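Side-chain contact in esterase (uncultured bacterium FLS12, PDB 4RGY), which is a low-temperature-active alkaline esterase that hydrolyses carboxylic esters, probably by the mechanism common to alpha/beta hydrolases: residues Q210-E215 with E220-F225. Residues are numbered along the deposited sequence; the frame is centred on the assembly and turned at random.
Sequences QCCGTE and EDNVRF
With CG anti to the backbone N (chi1 174°) and the chain extended beyond it, Q210 reaches from its strand to the helix and sets its amide beside N222. NE2 grips that residue twice. One N-H runs nearly straight to OD1 of N222 (NE2 to OD1 2.9 Å, 170° at the hydrogen), with OD1 in the amide plane of Q210; the other, more bent, goes from NE2 to the backbone O of N222, also at 2.9 Å. The two side chains pass alongside each other, heading opposite ways, with amide planes 40° apart. The oxygen end of the Q210 amide meets F225: OE1 comes in at the rim of the ring, 3.7 Å from CD2, roughly level with it. C212, its SG likewise anti to the backbone N, rests against the other end of the N222 amide, SG 3.6 Å from ND2. That ND2 is spent on the carbonyls of L218 and G151, while a water bridges N222 OD1 and C211 O (2.7 and 2.8 Å), so both ends of the asparagine amide are held and its rotation fixed. A leucine in place of Q210 would probably leave both OD1 and the backbone O of N222 without this amide donor, and the asparagine less firmly anchored. Segments 210-213 and 220-225 run roughly antiparallel, their axes 8.9 Å apart at closest, within strand 207-213 and helix 219-232, the first two elements of a beta-alpha-beta unit completed by strand 236-241. Such strand-to-helix packing belongs to the alpha/beta hydrolase fold, and C212 touches the probable Ser-His-Asp triad.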
ATOM      1  N   GLN A 210     -13.886  18.495 -23.439  1.00 13.71           N
ATOM      2  CA  GLN A 210     -12.751  19.346 -23.126  1.00 11.50           C
ATOM      3  C   GLN A 210     -13.164  20.413 -22.136  1.00 12.06           C
ATOM      4  O   GLN A 210     -14.156  21.108 -22.360  1.00 13.27           O
ATOM      5  CB  GLN A 210     -12.244  20.031 -24.397  1.00 13.07           C
ATOM      6  CG  GLN A 210     -11.143  21.052 -24.146  1.00 12.63           C
ATOM      7  CD  GLN A 210     -10.825  21.926 -25.357  1.00 14.52           C
ATOM      8  OE1 GLN A 210     -11.533  21.911 -26.369  1.00 13.39           O
ATOM      9  NE2 GLN A 210      -9.754  22.691 -25.250  1.00 13.45           N
ATOM     10  N   CYS A 211     -12.410  20.575 -21.048  1.00 13.82           N
ATOM     11  CA  CYS A 211     -12.623  21.727 -20.178  1.00 12.99           C
ATOM     12  C   CYS A 211     -11.308  22.359 -19.752  1.00 12.07           C
ATOM     13  O   CYS A 211     -10.252  21.732 -19.831  1.00 12.64           O
ATOM     14  CB  CYS A 211     -13.478  21.364 -18.951  1.00 15.00           C
ATOM     15  SG  CYS A 211     -12.594  20.443 -17.635  1.00 14.27           S
ATOM     16  N   CYS A 212     -11.375  23.595 -19.278  1.00 13.65           N
ATOM     17  CA  CYS A 212     -10.195  24.257 -18.719  1.00 13.75           C
ATOM     18  C   CYS A 212     -10.594  25.424 -17.828  1.00 15.26           C
ATOM     19  O   CYS A 212     -11.572  26.127 -18.113  1.00 15.12           O
ATOM     20  CB  CYS A 212      -9.275  24.753 -19.843  1.00 13.01           C
ATOM     21  SG  CYS A 212      -7.640  25.258 -19.280  1.00 15.27           S
ATOM     22  N   GLY A 213      -9.844  25.624 -16.744  1.00 14.86           N
ATOM     23  CA  GLY A 213     -10.013  26.810 -15.915  1.00 15.55           C
ATOM     24  C   GLY A 213      -9.474  28.034 -16.640  1.00 17.21           C
ATOM     25  O   GLY A 213      -8.422  27.966 -17.279  1.00 18.08           O
ATOM     26  N   THR A 214     -10.179  29.160 -16.536  1.00 18.51           N
ATOM     27  CA  THR A 214      -9.837  30.337 -17.338  1.00 18.80           C
ATOM     28  C   THR A 214      -8.541  31.032 -16.911  1.00 19.62           C
ATOM     29  O   THR A 214      -8.026  31.881 -17.641  1.00 22.52           O
ATOM     30  CB  THR A 214     -11.011  31.356 -17.400  1.00 21.10           C
ATOM     31  OG1 THR A 214     -11.482  31.645 -16.078  1.00 23.24           O
ATOM     32  CG2 THR A 214     -12.160  30.788 -18.234  1.00 20.35           C
ATOM     33  N   GLU A 215      -8.012  30.670 -15.744  1.00 19.21           N
ATOM     34  CA  GLU A 215      -6.743  31.227 -15.269  1.00 18.57           C
ATOM     35  C   GLU A 215      -5.583  30.237 -15.352  1.00 20.32           C
ATOM     36  O   GLU A 215      -4.481  30.522 -14.892  1.00 21.92           O
ATOM     37  CB  GLU A 215      -6.876  31.755 -13.835  1.00 21.84           C
ATOM     38  CG  GLU A 215      -7.783  32.973 -13.688  1.00 23.98           C
ATOM     39  CD  GLU A 215      -9.244  32.632 -13.880  1.00 22.11           C
ATOM     40  OE1 GLU A 215      -9.748  31.769 -13.139  1.00 23.02           O
ATOM     41  OE2 GLU A 215      -9.883  33.219 -14.780  1.00 26.28           O
ATOM     42  N   GLU A 220      -4.897  29.340 -22.982  1.00 19.93           N
ATOM     43  CA  GLU A 220      -4.773  29.797 -24.364  1.00 20.24           C
ATOM     44  C   GLU A 220      -4.648  28.626 -25.336  1.00 18.39           C
ATOM     45  O   GLU A 220      -5.300  28.623 -26.386  1.00 18.49           O
ATOM     46  CB  GLU A 220      -3.604  30.779 -24.522  1.00 23.43           C
ATOM     47  CG  GLU A 220      -3.841  32.137 -23.866  1.00 28.84           C
ATOM     48  CD  GLU A 220      -4.008  32.054 -22.349  1.00 32.20           C
ATOM     49  OE1 GLU A 220      -3.320  31.226 -21.704  1.00 31.05           O
ATOM     50  OE2 GLU A 220      -4.843  32.811 -21.805  1.00 36.11           O
ATOM     51  N   ASP A 221      -3.829  27.633 -24.985  1.00 17.14           N
ATOM     52  CA  ASP A 221      -3.699  26.422 -25.796  1.00 17.13           C
ATOM     53  C   ASP A 221      -5.045  25.723 -25.917  1.00 15.91           C
ATOM     54  O   ASP A 221      -5.390  25.194 -26.979  1.00 16.22           O
ATOM     55  CB  ASP A 221      -2.695  25.440 -25.181  1.00 18.54           C
ATOM     56  CG  ASP A 221      -1.252  25.865 -25.360  1.00 22.80           C
ATOM     57  OD1 ASP A 221      -0.982  26.794 -26.144  1.00 24.18           O
ATOM     58  OD2 ASP A 221      -0.375  25.246 -24.715  1.00 24.62           O
ATOM     59  N   ASN A 222      -5.798  25.681 -24.820  1.00 14.12           N
ATOM     60  CA  ASN A 222      -7.114  25.076 -24.861  1.00 13.55           C
ATOM     61  C   ASN A 222      -8.098  25.814 -25.757  1.00 14.94           C
ATOM     62  O   ASN A 222      -8.850  25.186 -26.501  1.00 14.40           O
ATOM     63  CB  ASN A 222      -7.675  24.897 -23.448  1.00 13.58           C
ATOM     64  CG  ASN A 222      -7.226  23.592 -22.822  1.00 15.16           C
ATOM     65  OD1 ASN A 222      -7.884  22.566 -22.989  1.00 14.90           O
ATOM     66  ND2 ASN A 222      -6.085  23.614 -22.138  1.00 13.78           N
ATOM     67  N   VAL A 223      -8.083  27.139 -25.698  1.00 15.56           N
ATOM     68  CA  VAL A 223      -8.951  27.924 -26.565  1.00 16.70           C
ATOM     69  C   VAL A 223      -8.586  27.687 -28.036  1.00 16.93           C
ATOM     70  O   VAL A 223      -9.465  27.523 -28.889  1.00 14.50           O
ATOM     71  CB  VAL A 223      -8.890  29.426 -26.214  1.00 17.50           C
ATOM     72  CG1 VAL A 223      -9.573  30.265 -27.297  1.00 21.16           C
ATOM     73  CG2 VAL A 223      -9.530  29.665 -24.848  1.00 19.52           C
ATOM     74  N   ARG A 224      -7.293  27.614 -28.323  1.00 14.73           N
ATOM     75  CA  ARG A 224      -6.868  27.354 -29.698  1.00 16.55           C
ATOM     76  C   ARG A 224      -7.305  25.968 -30.185  1.00 15.32           C
ATOM     77  O   ARG A 224      -7.764  25.820 -31.326  1.00 15.81           O
ATOM     78  CB  ARG A 224      -5.364  27.583 -29.858  1.00 17.53           C
ATOM     79  CG  ARG A 224      -5.013  29.076 -29.862  1.00 24.27           C
ATOM     80  CD  ARG A 224      -3.554  29.352 -30.219  1.00 27.76           C
ATOM     81  NE  ARG A 224      -2.643  28.668 -29.312  1.00 29.99           N
ATOM     82  CZ  ARG A 224      -2.027  27.536 -29.620  1.00 28.67           C
ATOM     83  NH1 ARG A 224      -2.229  26.992 -30.812  1.00 31.48           N
ATOM     84  NH2 ARG A 224      -1.226  26.948 -28.744  1.00 23.78           N
ATOM     85  N   PHE A 225      -7.217  24.962 -29.316  1.00 13.26           N
ATOM     86  CA  PHE A 225      -7.669  23.627 -29.708  1.00 14.38           C
ATOM     87  C   PHE A 225      -9.190  23.605 -29.899  1.00 13.73           C
ATOM     88  O   PHE A 225      -9.688  23.029 -30.868  1.00 12.04           O
ATOM     89  CB  PHE A 225      -7.222  22.557 -28.695  1.00 13.96           C
ATOM     90  CG  PHE A 225      -7.657  21.163 -29.064  1.00 12.88           C
ATOM     91  CD1 PHE A 225      -6.952  20.420 -30.004  1.00 14.22           C
ATOM     92  CD2 PHE A 225      -8.779  20.597 -28.478  1.00 13.71           C
ATOM     93  CE1 PHE A 225      -7.364  19.141 -30.351  1.00 13.61           C
ATOM     94  CE2 PHE A 225      -9.187  19.312 -28.820  1.00 14.64           C
ATOM     95  CZ  PHE A 225      -8.474  18.587 -29.751  1.00 12.89           C
TER
HETATM   96  O   HOH W   1      -8.695  20.342 -21.720  1.00 12.52           O